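Local coordinates for protein acyl-coenzyme A oxidase 3 (Yarrowia lipolytica, PDB 5YS9) that oxidises acyl-CoA thioesters of different chain lengths to (2E)-enoyl-CoA with FAD and oxygen, releasing hydrogen peroxide in peroxisomal fatty acid beta-oxidation, at residues A[39-44]-A[631-636]; A[66-71]-A[90-95]; A[215-220]-A[225-230]; A[409-414]-A[560-565]; A[530-535]-A[544-549]. All coordinates share one frame; numbering follows the deposited sequence.

In the fold
Interaction 1 joins an early helix, 38-46, to one late in the chain, 630-635; the other four contacts fall between its segments in sequence. Interaction 2 follows in the N-terminal helical region, then interaction 3 in the beta hairpin 210-219/222-232 of the middle domain, its centre about 51 Å from that of interaction 1 and across the chain's centre from it. Interaction 4 crosses from helix 391-428 to helix 547-573, and interaction 5, about 25 Å away centre to centre, lies at the start of that same helix. Interactions 1 and 4 join helices, 2 and 5 involve a loop or a kink between helices, and 3 is the one strand pairing; 2 and 5 both reach the second subunit.

Interaction 1: A[39-44]-A[631-636]; sequences KDMTEF and AGYTDA
The phenol ring of Tyr-633 is met by the methyl end of Met-41, which approaches the ring obliquely: CE lies 3.8 Å from CE1 of Tyr-633 and about as far from CD1. Other neighbours of this side chain are Leu-359 of helix 349-385 together with Asn-584 and Leu-585 of helix 579-596, while its OH is hydrogen-bonded to the backbone oxygen of Tyr-581. The methionine bends to reach the ring. CG stands anti to the backbone N (chi1 -166°), and bends at chi2 and chi3 then lead the terminal methyl to the tyrosine ring. On the way CG passes over Ala-636, 3.4 Å from its CB, with Tyr-363 of helix 349-385 touching both residues. The polar part of the contact lies alongside. Thr-42 OG1 donates to Ala-636 O over 2.6 Å, approaching in the carbonyl plane on a lone pair, with a C=O...OG1 angle of 124°. Ile-38 O, one turn back in the same helix, is also within bonding distance of OG1, so the single proton must be shared or favour one of the two carbonyls. A valine at Thr-42 would probably leave Ala-636 O without this mate and put a methyl group against the carbonyl. Next to it, Asp-635 is paired with Arg-31 and Arg-326, which ties the same turn to the early part of the chain and to helix 300-330. Helix 38-46, in the N-terminal region, thus meets the C-terminal helical domain through a short directed bond beside a small apolar patch, consistent with a well-defined spacing here.

Interaction 2: A[66-71]-A[90-95]; sequences PVLNVS and AALSGH
The backbone oxygen of Leu-92, whose side chain meets Leu-68 across the contact, accepts a hydrogen bond from His-95 N at 2.9 Å, and Ala-91 O takes Gly-94 N in the same way at 3.1 Å. Both bonds span three residues, and they hold the chain coiled just where Ala-91 points toward segment 66-71 and the CD2 of Leu-92 reaches it. Between the two segments the contact is wholly apolar. Val-67 reaches over with CG1, which comes to 3.5 Å from Ala-91 CB; its first torsion is far from staggered (chi1 29°), and this rotation swings CG1 toward the alanine. Leu-68 works with both of its branches. CD1 touches CD2 of Leu-92 at 3.8 Å, the two side chains crossing at a slant, whereas CD2 lies more loosely beside Ala-91 CB at 4.5 Å. The arrangement belongs to the N-terminal helical region of the acyl-CoA oxidase fold, to helix 49-63 and helix 78-92 with the loop that joins them: segment 66-71 is part of that loop, and it folds back along the far part of helix 78-92. Leu-62, near the end of helix 49-63, touches both Leu-68 and Leu-92 and extends the apolar patch between the two helices. One turn earlier on helix 78-92, Ala-87 meets Val-67 and Arg-88 meets Leu-68. Farther along the loop, Ser-71 OG is hydrogen-bonded to Lys-662, which links this region to the C-terminal part of the chain. Phe-684 of the second subunit packs on Ala-90 and Ser-93.

Interaction 3: A[215-220]-A[225-230]; sequences ARLLVD and GVKIFV
Leu-217 holds CG anti to its backbone N (chi1 172°), while Phe-229 has CG anti to the carbonyl carbon (chi1 -52°), and the two side chains meet at about a right angle. Leu-217 CD1 lies in the plane of the phenyl ring at its edge, 3.9 Å from CZ; Ala-215 O approaches another part of the edge, and Ala-215 CB is 4.1 Å from CE1. Leu-217 CB also rests beside the aliphatic CG of Lys-227. An alanine at Phe-229 would probably open a gap next to these residues and leave Phe-187 without its edge-to-face ring partner. On the other face of the sheet, Val-226 CG2 sits over one face of the Arg-216 guanidinium, offset toward its rim, 4.1 Å from NH2. The arginine is held there by a salt bridge from NE to Asp-223 and by bonds from NH2 to Ala-172 O and Leu-174 O. The strands pair antiparallel: Ala-215 N to Lys-227 O 3.0 Å, Lys-227 N to Ala-215 O 2.9 Å, and Leu-217 N to Gly-225 O 2.9 Å, with Arg-216 and Val-226 the non-hydrogen-bonded pair. The N-to-C directions of the two short segments make 105°, far from the 180° of a flat antiparallel pair, so the hairpin is strongly twisted or bent here. In the middle domain, strand 210-219 lies between strand 222-232 and the parallel strand 177-181, to which Arg-216 and Leu-218 bond through their backbones.

Interaction 4: A[409-414]-A[560-565]; sequences AGLKAF and KHLVTA
Leu-411 reaches across from helix 391-428 to Leu-562 and His-561 of helix 547-573, a contact between two long helices of the acyl-CoA oxidase helical bundle, one from its C-alpha1 domain and one from its C-terminal domain. The backbones stay apart, CA of Leu-411 8.1 Å from CA of Leu-562, and side chains span the space. CB of Leu-411 makes no close approach to segment 560-565; from it the chain enters an unusual conformation, chi1 -101° with chi2 13°. CG, likewise without a close partner there, holds CD1 nearly eclipsed with CA and spreads the two methyls toward different partners. CD1 comes up to Leu-562 CG at 4.4 Å, a loose apolar contact. CD2 takes the tighter one, meeting His-561 CD2 at 3.6 Å; it approaches at the edge of the imidazole, near its plane, and the two side chains run at about a right angle to each other. Neighbouring helices wrap the leucine further: Ile-310 of helix 300-330, Ser-372 of helix 349-385 and Thr-558, a turn before Leu-562, all touch it, while Leu-562 leans on Phe-361 and Ala-368. The methyl groups are thus buried where four helices converge. No hydrogen bond crosses between the segments. The imidazole, with CG anti to the backbone N (chi1 -157°), turns its CD2 edge to the leucine, and its ND1 receives a weak, in-plane bond from Lys-560 NZ at 3.4 Å.

Interaction 5: A[530-535]-A[544-549]; sequences VELTKG and EELSQQ
Apolar contact comes first: Leu-532 and Leu-546 reach toward each other tip to tip, with CD1 of Leu-532 4.2 Å from CD1 of Leu-546 and as far from its CG. The same Leu-532 methyl also lies 4.0 Å from Glu-545 CB, and the Leu-532 and Glu-545 side chains cross at about a right angle. The glutamate takes part through its CB; its chain bends at chi2 (-55°). Leu-537, in the loop between the segments, packs on both Leu-532 and Glu-545, and Lys-528 and Phe-529 of helix 507-534 also touch Leu-546. The arrangement is one of two long helices, 507-534 and 547-573, joined through the short helix 539-545; the chain kinks at Leu-546, the N-cap position of helix 547-573, before that long helix of the C-terminal domain sets off. No hydrogen bond joins the two segments; the polar bonds lie within 544-549. Glu-544 O is gripped twice by Ser-547, by OG at 2.8 Å and, more loosely, by N at 3.2 Å; the hydroxyl lies 21° from the carbonyl plane. Contacts with the second subunit make up the remaining group: Tyr-348 of that subunit packs on Glu-544, Tyr-350 on Ser-547, Arg-353 on Gln-548 and Thr-616 on Gln-549. Tyr-348 belongs to a set of residues lining an FAD pocket, and the side chain of Leu-546 is about 13 Å from a bound FAD.

Interaction 1: A[39-44]-A[631-636]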
# COMPACT_ATOMS: atom_id res chain seq x y z
N LYS A 39 -13.29 11.22 -28.28
CA LYS A 39 -13.95 12.46 -27.84
C LYS A 39 -15.30 12.19 -27.14
O LYS A 39 -15.59 12.79 -26.09
CB LYS A 39 -14.07 13.43 -29.05
CG LYS A 39 -15.24 14.42 -29.07
CD LYS A 39 -15.96 14.43 -30.42
CE LYS A 39 -17.33 15.12 -30.35
NZ LYS A 39 -17.27 16.60 -30.22
N ASP A 40 -16.10 11.28 -27.66
CA ASP A 40 -17.40 11.01 -27.02
C ASP A 40 -17.28 10.27 -25.68
O ASP A 40 -18.15 10.42 -24.81
CB ASP A 40 -18.34 10.27 -27.95
CG ASP A 40 -18.74 11.08 -29.16
OD1 ASP A 40 -18.70 12.34 -29.14
OD2 ASP A 40 -19.13 10.43 -30.16
N MET A 41 -16.24 9.46 -25.52
CA MET A 41 -15.98 8.83 -24.24
C MET A 41 -15.49 9.87 -23.19
O MET A 41 -15.90 9.83 -22.04
CB MET A 41 -14.97 7.69 -24.43
CG MET A 41 -14.86 6.72 -23.27
SD MET A 41 -16.45 5.97 -22.95
CE MET A 41 -16.26 4.39 -23.75
N THR A 42 -14.68 10.82 -23.63
CA THR A 42 -14.24 11.91 -22.80
C THR A 42 -15.41 12.80 -22.38
O THR A 42 -15.45 13.24 -21.21
CB THR A 42 -13.16 12.76 -23.51
OG1 THR A 42 -12.18 11.89 -24.08
CG2 THR A 42 -12.50 13.66 -22.55
N GLU A 43 -16.36 13.05 -23.29
CA GLU A 43 -17.63 13.77 -22.93
C GLU A 43 -18.50 13.05 -21.89
O GLU A 43 -19.03 13.68 -20.96
CB GLU A 43 -18.49 14.09 -24.17
CG GLU A 43 -18.09 15.39 -24.87
CD GLU A 43 -18.66 15.52 -26.26
OE1 GLU A 43 -17.98 16.15 -27.11
OE2 GLU A 43 -19.78 14.98 -26.48
N PHE A 44 -18.61 11.73 -22.00
CA PHE A 44 -19.28 10.99 -20.95
C PHE A 44 -18.59 11.13 -19.57
O PHE A 44 -19.25 11.32 -18.58
CB PHE A 44 -19.44 9.52 -21.33
CG PHE A 44 -20.06 8.69 -20.24
CD1 PHE A 44 -21.40 8.86 -19.93
CD2 PHE A 44 -19.30 7.82 -19.48
CE1 PHE A 44 -21.97 8.12 -18.92
CE2 PHE A 44 -19.87 7.08 -18.47
CZ PHE A 44 -21.21 7.23 -18.19
N ALA A 631 -7.16 0.75 -25.45
CA ALA A 631 -6.56 2.01 -25.83
C ALA A 631 -7.57 3.13 -25.88
O ALA A 631 -7.25 4.25 -25.55
CB ALA A 631 -5.84 1.87 -27.15
N GLY A 632 -8.77 2.86 -26.36
CA GLY A 632 -9.83 3.85 -26.34
C GLY A 632 -10.29 4.29 -24.96
O GLY A 632 -10.41 5.47 -24.70
N TYR A 633 -10.51 3.34 -24.07
CA TYR A 633 -10.91 3.69 -22.72
C TYR A 633 -9.87 4.58 -22.00
O TYR A 633 -10.25 5.51 -21.28
CB TYR A 633 -11.11 2.42 -21.91
CG TYR A 633 -12.28 1.54 -22.29
CD1 TYR A 633 -13.58 2.00 -22.22
CD2 TYR A 633 -12.08 0.20 -22.62
CE1 TYR A 633 -14.67 1.18 -22.50
CE2 TYR A 633 -13.15 -0.62 -22.90
CZ TYR A 633 -14.44 -0.11 -22.84
OH TYR A 633 -15.51 -0.91 -23.11
N THR A 634 -8.58 4.29 -22.20
CA THR A 634 -7.48 4.99 -21.50
C THR A 634 -7.13 6.31 -22.16
O THR A 634 -6.89 7.31 -21.46
CB THR A 634 -6.23 4.13 -21.40
OG1 THR A 634 -5.97 3.57 -22.68
CG2 THR A 634 -6.46 3.02 -20.47
N ASP A 635 -7.14 6.34 -23.49
CA ASP A 635 -6.96 7.61 -24.22
C ASP A 635 -8.09 8.55 -23.98
O ASP A 635 -7.85 9.76 -24.08
CB ASP A 635 -6.83 7.43 -25.74
CG ASP A 635 -5.47 6.87 -26.16
OD1 ASP A 635 -4.48 6.87 -25.37
OD2 ASP A 635 -5.41 6.43 -27.31
N ALA A 636 -9.29 8.03 -23.65
CA ALA A 636 -10.44 8.88 -23.28
C ALA A 636 -10.24 9.85 -22.10
O ALA A 636 -10.91 10.93 -22.06
CB ALA A 636 -11.69 8.05 -23.05

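Interaction 2: A[66-71]-A[90-95]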
# COMPACT_ATOMS: atom_id res chain seq x y z
N PRO A 66 6.04 27.02 -16.53
CA PRO A 66 7.40 26.58 -16.27
C PRO A 66 7.71 26.34 -14.80
O PRO A 66 8.40 25.39 -14.49
CB PRO A 66 8.24 27.73 -16.82
CG PRO A 66 7.37 28.39 -17.80
CD PRO A 66 6.02 28.34 -17.18
N VAL A 67 7.21 27.18 -13.92
CA VAL A 67 7.43 27.00 -12.50
C VAL A 67 6.76 25.73 -11.97
O VAL A 67 7.27 25.08 -11.09
CB VAL A 67 7.18 28.29 -11.69
CG1 VAL A 67 6.16 29.16 -12.37
CG2 VAL A 67 6.84 28.01 -10.25
N LEU A 68 5.60 25.40 -12.50
CA LEU A 68 4.87 24.18 -12.15
C LEU A 68 5.48 22.83 -12.54
O LEU A 68 5.12 21.83 -11.96
CB LEU A 68 3.43 24.25 -12.63
CG LEU A 68 2.63 25.43 -12.10
CD1 LEU A 68 1.16 25.27 -12.43
CD2 LEU A 68 2.84 25.63 -10.62
N ASN A 69 6.45 22.81 -13.43
CA ASN A 69 6.87 21.58 -14.05
C ASN A 69 7.26 20.52 -13.03
O ASN A 69 8.06 20.75 -12.15
CB ASN A 69 8.06 21.94 -14.94
CG ASN A 69 8.65 20.77 -15.64
OD1 ASN A 69 8.09 20.25 -16.57
ND2 ASN A 69 9.82 20.37 -15.21
N VAL A 70 6.71 19.33 -13.19
CA VAL A 70 6.86 18.26 -12.23
C VAL A 70 7.93 17.29 -12.67
O VAL A 70 8.34 16.45 -11.88
CB VAL A 70 5.53 17.54 -11.95
CG1 VAL A 70 4.60 18.50 -11.22
CG2 VAL A 70 4.88 17.01 -13.23
N SER A 71 8.43 17.43 -13.88
CA SER A 71 9.38 16.45 -14.45
C SER A 71 10.54 15.98 -13.49
O SER A 71 10.89 14.81 -13.47
CB SER A 71 9.93 16.96 -15.75
OG SER A 71 11.21 16.39 -15.95
N ALA A 90 2.83 31.12 -5.86
CA ALA A 90 2.92 32.45 -6.44
C ALA A 90 2.45 32.45 -7.90
O ALA A 90 1.70 33.34 -8.31
CB ALA A 90 4.33 32.98 -6.32
N ALA A 91 2.89 31.44 -8.67
CA ALA A 91 2.40 31.21 -10.04
C ALA A 91 0.92 30.93 -10.07
O ALA A 91 0.22 31.61 -10.77
CB ALA A 91 3.16 30.08 -10.72
N LEU A 92 0.40 29.97 -9.32
CA LEU A 92 -1.06 29.67 -9.35
C LEU A 92 -1.90 30.89 -8.99
O LEU A 92 -3.03 31.06 -9.49
CB LEU A 92 -1.40 28.54 -8.37
CG LEU A 92 -0.85 27.15 -8.78
CD1 LEU A 92 -0.96 26.10 -7.68
CD2 LEU A 92 -1.51 26.67 -10.06
N SER A 93 -1.34 31.71 -8.11
CA SER A 93 -1.94 32.94 -7.65
C SER A 93 -2.37 33.92 -8.73
O SER A 93 -3.30 34.69 -8.52
CB SER A 93 -1.07 33.61 -6.60
OG SER A 93 -0.72 34.89 -6.97
N GLY A 94 -1.73 33.86 -9.89
CA GLY A 94 -2.17 34.61 -11.07
C GLY A 94 -3.58 34.30 -11.57
O GLY A 94 -4.19 35.14 -12.21
N HIS A 95 -4.11 33.12 -11.30
CA HIS A 95 -5.42 32.74 -11.80
C HIS A 95 -6.55 33.13 -10.80
O HIS A 95 -7.72 33.01 -11.11
CB HIS A 95 -5.46 31.23 -12.15
CG HIS A 95 -4.33 30.77 -13.06
ND1 HIS A 95 -4.29 31.06 -14.42
CD2 HIS A 95 -3.23 30.02 -12.81
CE1 HIS A 95 -3.21 30.52 -14.95
NE2 HIS A 95 -2.54 29.90 -13.99

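Interaction 3: A[215-220]-A[225-230]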
# COMPACT_ATOMS: atom_id res chain seq x y z
N ALA A 215 -11.36 25.65 19.78
CA ALA A 215 -11.24 25.58 21.24
C ALA A 215 -12.58 25.47 21.96
O ALA A 215 -13.60 25.91 21.45
CB ALA A 215 -10.47 26.77 21.76
N ARG A 216 -12.58 24.89 23.15
CA ARG A 216 -13.77 24.83 23.96
C ARG A 216 -14.11 26.21 24.46
O ARG A 216 -13.26 26.88 25.01
CB ARG A 216 -13.55 23.94 25.17
CG ARG A 216 -12.71 22.71 24.94
CD ARG A 216 -13.12 21.62 25.92
NE ARG A 216 -14.54 21.34 25.81
CZ ARG A 216 -15.05 20.35 25.11
NH1 ARG A 216 -16.34 20.18 25.06
NH2 ARG A 216 -14.26 19.52 24.47
N LEU A 217 -15.34 26.63 24.27
CA LEU A 217 -15.71 27.95 24.71
C LEU A 217 -16.16 27.90 26.15
O LEU A 217 -17.08 27.18 26.50
CB LEU A 217 -16.82 28.51 23.82
CG LEU A 217 -17.48 29.82 24.23
CD1 LEU A 217 -16.56 31.00 24.03
CD2 LEU A 217 -18.76 30.01 23.45
N LEU A 218 -15.47 28.64 26.99
CA LEU A 218 -15.77 28.66 28.39
C LEU A 218 -16.16 30.06 28.82
O LEU A 218 -15.37 30.97 28.73
CB LEU A 218 -14.55 28.20 29.19
CG LEU A 218 -13.88 26.89 28.77
CD1 LEU A 218 -12.66 26.62 29.61
CD2 LEU A 218 -14.85 25.74 28.88
N VAL A 219 -17.38 30.20 29.30
CA VAL A 219 -17.83 31.46 29.85
C VAL A 219 -18.37 31.22 31.24
O VAL A 219 -19.31 30.46 31.42
CB VAL A 219 -18.91 32.09 28.97
CG1 VAL A 219 -19.08 33.55 29.31
CG2 VAL A 219 -18.56 31.94 27.52
N ASP A 220 -17.78 31.86 32.23
CA ASP A 220 -18.27 31.80 33.58
C ASP A 220 -18.47 30.39 34.07
O ASP A 220 -19.47 30.08 34.69
CB ASP A 220 -19.53 32.63 33.74
CG ASP A 220 -19.23 34.08 33.96
OD1 ASP A 220 -18.46 34.37 34.90
OD2 ASP A 220 -19.73 34.93 33.20
N GLY A 225 -18.84 23.83 24.43
CA GLY A 225 -18.34 23.06 23.28
C GLY A 225 -17.37 23.84 22.39
O GLY A 225 -17.06 25.03 22.65
N VAL A 226 -16.92 23.17 21.34
CA VAL A 226 -15.83 23.62 20.50
C VAL A 226 -16.32 24.65 19.48
O VAL A 226 -17.28 24.39 18.78
CB VAL A 226 -15.19 22.40 19.79
CG1 VAL A 226 -14.16 22.83 18.75
CG2 VAL A 226 -14.57 21.45 20.82
N LYS A 227 -15.67 25.81 19.42
CA LYS A 227 -15.97 26.83 18.41
C LYS A 227 -14.67 27.26 17.81
O LYS A 227 -13.62 26.74 18.16
CB LYS A 227 -16.64 28.08 19.04
CG LYS A 227 -17.77 27.81 20.02
CD LYS A 227 -18.94 27.10 19.38
CE LYS A 227 -19.82 26.50 20.46
NZ LYS A 227 -20.95 25.72 19.90
N ILE A 228 -14.73 28.28 16.98
CA ILE A 228 -13.66 28.66 16.10
C ILE A 228 -13.29 30.11 16.39
O ILE A 228 -14.17 30.98 16.36
CB ILE A 228 -14.07 28.53 14.60
CG1 ILE A 228 -14.78 27.21 14.33
CG2 ILE A 228 -12.85 28.61 13.72
CD1 ILE A 228 -15.17 26.97 12.87
N PHE A 229 -11.98 30.35 16.60
CA PHE A 229 -11.43 31.69 16.94
C PHE A 229 -10.24 32.00 16.02
O PHE A 229 -9.40 31.12 15.75
CB PHE A 229 -10.95 31.73 18.42
CG PHE A 229 -11.99 31.27 19.41
CD1 PHE A 229 -12.25 29.92 19.60
CD2 PHE A 229 -12.75 32.20 20.14
CE1 PHE A 229 -13.23 29.48 20.48
CE2 PHE A 229 -13.73 31.77 21.04
CZ PHE A 229 -13.97 30.41 21.20
N VAL A 230 -10.15 33.25 15.56
CA VAL A 230 -8.99 33.66 14.76
C VAL A 230 -7.91 34.07 15.75
O VAL A 230 -8.13 34.95 16.57
CB VAL A 230 -9.26 34.82 13.77
CG1 VAL A 230 -8.06 35.00 12.85
CG2 VAL A 230 -10.48 34.54 12.93

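Interaction 4: A[409-414]-A[560-565]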
# COMPACT_ATOMS: atom_id res chain seq x y z
N ALA A 409 -20.36 9.43 3.11
CA ALA A 409 -19.30 8.94 3.95
C ALA A 409 -18.73 7.66 3.38
O ALA A 409 -17.54 7.51 3.30
CB ALA A 409 -19.80 8.72 5.36
N GLY A 410 -19.59 6.75 2.95
CA GLY A 410 -19.11 5.48 2.41
C GLY A 410 -18.35 5.62 1.11
O GLY A 410 -17.30 5.02 0.92
N LEU A 411 -18.88 6.44 0.21
CA LEU A 411 -18.24 6.70 -1.05
C LEU A 411 -16.84 7.32 -0.89
O LEU A 411 -15.90 6.88 -1.54
CB LEU A 411 -19.10 7.63 -1.88
CG LEU A 411 -19.99 7.11 -3.03
CD1 LEU A 411 -20.21 5.65 -3.12
CD2 LEU A 411 -21.35 7.81 -2.97
N LYS A 412 -16.72 8.33 -0.04
CA LYS A 412 -15.41 8.87 0.32
C LYS A 412 -14.47 7.76 0.82
O LYS A 412 -13.36 7.64 0.32
CB LYS A 412 -15.50 9.99 1.38
CG LYS A 412 -14.16 10.65 1.64
CD LYS A 412 -13.38 10.00 2.78
CE LYS A 412 -12.08 10.73 3.02
NZ LYS A 412 -11.33 10.14 4.15
N ALA A 413 -14.93 6.96 1.79
CA ALA A 413 -14.09 5.93 2.40
C ALA A 413 -13.56 4.97 1.36
O ALA A 413 -12.35 4.85 1.21
CB ALA A 413 -14.81 5.16 3.48
N PHE A 414 -14.48 4.37 0.61
CA PHE A 414 -14.13 3.30 -0.33
C PHE A 414 -13.43 3.74 -1.61
O PHE A 414 -12.58 2.99 -2.12
CB PHE A 414 -15.36 2.40 -0.61
CG PHE A 414 -15.68 1.51 0.56
CD1 PHE A 414 -14.88 0.41 0.83
CD2 PHE A 414 -16.72 1.82 1.45
CE1 PHE A 414 -15.13 -0.41 1.93
CE2 PHE A 414 -16.98 1.01 2.56
CZ PHE A 414 -16.18 -0.10 2.81
N LYS A 560 -23.06 -1.23 -3.89
CA LYS A 560 -24.31 -1.17 -4.59
C LYS A 560 -24.52 0.22 -5.14
O LYS A 560 -24.94 0.37 -6.26
CB LYS A 560 -25.43 -1.60 -3.64
CG LYS A 560 -26.83 -1.29 -4.13
CD LYS A 560 -27.45 -0.16 -3.35
CE LYS A 560 -27.78 1.01 -4.25
NZ LYS A 560 -27.67 2.30 -3.53
N HIS A 561 -24.20 1.25 -4.37
CA HIS A 561 -24.28 2.61 -4.91
C HIS A 561 -23.37 2.90 -6.14
O HIS A 561 -23.80 3.56 -7.09
CB HIS A 561 -24.14 3.69 -3.80
CG HIS A 561 -24.76 5.00 -4.18
ND1 HIS A 561 -26.11 5.13 -4.46
CD2 HIS A 561 -24.21 6.21 -4.42
CE1 HIS A 561 -26.36 6.38 -4.82
NE2 HIS A 561 -25.23 7.05 -4.81
N LEU A 562 -22.13 2.42 -6.13
CA LEU A 562 -21.21 2.49 -7.31
C LEU A 562 -21.79 1.82 -8.55
O LEU A 562 -21.70 2.36 -9.63
CB LEU A 562 -19.84 1.82 -6.99
CG LEU A 562 -18.91 2.60 -6.04
CD1 LEU A 562 -17.96 1.71 -5.28
CD2 LEU A 562 -18.16 3.65 -6.84
N VAL A 563 -22.36 0.63 -8.37
CA VAL A 563 -23.03 -0.12 -9.43
C VAL A 563 -24.21 0.70 -10.00
O VAL A 563 -24.35 0.90 -11.20
CB VAL A 563 -23.55 -1.47 -8.85
CG1 VAL A 563 -24.50 -2.19 -9.81
CG2 VAL A 563 -22.38 -2.37 -8.44
N THR A 564 -25.06 1.17 -9.11
CA THR A 564 -26.23 1.93 -9.50
C THR A 564 -25.86 3.19 -10.24
O THR A 564 -26.36 3.44 -11.34
CB THR A 564 -27.10 2.17 -8.26
OG1 THR A 564 -27.79 0.94 -8.04
CG2 THR A 564 -28.10 3.24 -8.45
N ALA A 565 -24.93 3.96 -9.68
CA ALA A 565 -24.53 5.21 -10.31
C ALA A 565 -23.89 5.02 -11.68
O ALA A 565 -24.15 5.82 -12.59
CB ALA A 565 -23.61 6.00 -9.41

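Interaction 5: A[530-535]-A[544-549]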
# COMPACT_ATOMS: atom_id res chain seq x y z
N VAL A 530 -32.40 -4.80 17.46
CA VAL A 530 -33.66 -4.90 18.18
C VAL A 530 -33.65 -6.04 19.24
O VAL A 530 -34.10 -5.82 20.35
CB VAL A 530 -34.88 -4.99 17.20
CG1 VAL A 530 -36.19 -5.22 17.94
CG2 VAL A 530 -35.01 -3.71 16.38
N GLU A 531 -33.13 -7.23 18.91
CA GLU A 531 -33.02 -8.29 19.93
C GLU A 531 -32.12 -7.82 21.08
O GLU A 531 -32.38 -8.12 22.26
CB GLU A 531 -32.45 -9.61 19.37
CG GLU A 531 -33.34 -10.42 18.43
CD GLU A 531 -32.55 -11.53 17.69
OE1 GLU A 531 -32.72 -11.70 16.46
OE2 GLU A 531 -31.71 -12.21 18.36
N LEU A 532 -31.05 -7.09 20.74
CA LEU A 532 -30.03 -6.75 21.73
C LEU A 532 -30.47 -5.61 22.65
O LEU A 532 -30.09 -5.62 23.83
CB LEU A 532 -28.69 -6.43 21.06
CG LEU A 532 -27.87 -7.64 20.59
CD1 LEU A 532 -26.77 -7.13 19.67
CD2 LEU A 532 -27.27 -8.45 21.74
N THR A 533 -31.18 -4.63 22.12
CA THR A 533 -31.78 -3.60 22.95
C THR A 533 -32.93 -4.08 23.86
O THR A 533 -33.02 -3.69 25.01
CB THR A 533 -32.22 -2.36 22.14
OG1 THR A 533 -33.22 -2.73 21.19
CG2 THR A 533 -31.04 -1.79 21.41
N LYS A 534 -33.79 -4.94 23.32
CA LYS A 534 -34.89 -5.53 24.06
C LYS A 534 -34.29 -6.35 25.17
O LYS A 534 -34.83 -6.44 26.26
CB LYS A 534 -35.75 -6.41 23.17
CG LYS A 534 -36.92 -5.69 22.53
CD LYS A 534 -37.70 -6.62 21.63
CE LYS A 534 -38.67 -5.85 20.76
NZ LYS A 534 -39.16 -6.68 19.62
N GLY A 535 -33.16 -6.95 24.84
CA GLY A 535 -32.37 -7.77 25.73
C GLY A 535 -31.72 -6.91 26.79
O GLY A 535 -31.06 -7.42 27.67
N GLU A 544 -21.93 -1.34 19.24
CA GLU A 544 -20.58 -1.88 19.52
C GLU A 544 -20.54 -3.41 19.31
O GLU A 544 -19.64 -3.94 18.63
CB GLU A 544 -20.11 -1.56 20.94
CG GLU A 544 -20.13 -0.09 21.35
CD GLU A 544 -18.76 0.55 21.29
OE1 GLU A 544 -17.96 0.31 22.25
OE2 GLU A 544 -18.53 1.29 20.28
N GLU A 545 -21.52 -4.11 19.87
CA GLU A 545 -21.70 -5.55 19.60
C GLU A 545 -21.82 -5.88 18.12
O GLU A 545 -21.53 -7.01 17.75
CB GLU A 545 -22.97 -6.12 20.30
CG GLU A 545 -22.80 -6.48 21.77
CD GLU A 545 -21.66 -7.46 21.99
OE1 GLU A 545 -21.43 -8.33 21.11
OE2 GLU A 545 -21.00 -7.34 23.04
N LEU A 546 -22.29 -4.93 17.31
CA LEU A 546 -22.51 -5.10 15.88
C LEU A 546 -21.53 -4.31 14.99
O LEU A 546 -21.90 -3.82 13.90
CB LEU A 546 -23.95 -4.70 15.54
CG LEU A 546 -25.01 -5.58 16.21
CD1 LEU A 546 -26.39 -4.93 16.14
CD2 LEU A 546 -25.01 -6.96 15.56
N SER A 547 -20.29 -4.19 15.46
CA SER A 547 -19.25 -3.46 14.76
C SER A 547 -18.90 -4.03 13.39
O SER A 547 -18.78 -3.26 12.43
CB SER A 547 -18.02 -3.37 15.61
OG SER A 547 -18.31 -2.51 16.68
N GLN A 548 -18.75 -5.36 13.30
CA GLN A 548 -18.50 -6.04 12.04
C GLN A 548 -19.72 -5.85 11.11
O GLN A 548 -19.55 -5.52 9.93
CB GLN A 548 -18.16 -7.53 12.27
CG GLN A 548 -18.11 -8.44 11.03
CD GLN A 548 -17.00 -8.06 10.01
OE1 GLN A 548 -16.24 -7.10 10.20
NE2 GLN A 548 -16.93 -8.83 8.91
N GLN A 549 -20.93 -6.00 11.64
CA GLN A 549 -22.15 -5.86 10.82
C GLN A 549 -22.28 -4.42 10.33
O GLN A 549 -22.55 -4.20 9.16
CB GLN A 549 -23.40 -6.29 11.60
CG GLN A 549 -23.50 -7.78 11.92
CD GLN A 549 -22.62 -8.25 13.07
OE1 GLN A 549 -22.02 -7.46 13.77
NE2 GLN A 549 -22.52 -9.56 13.24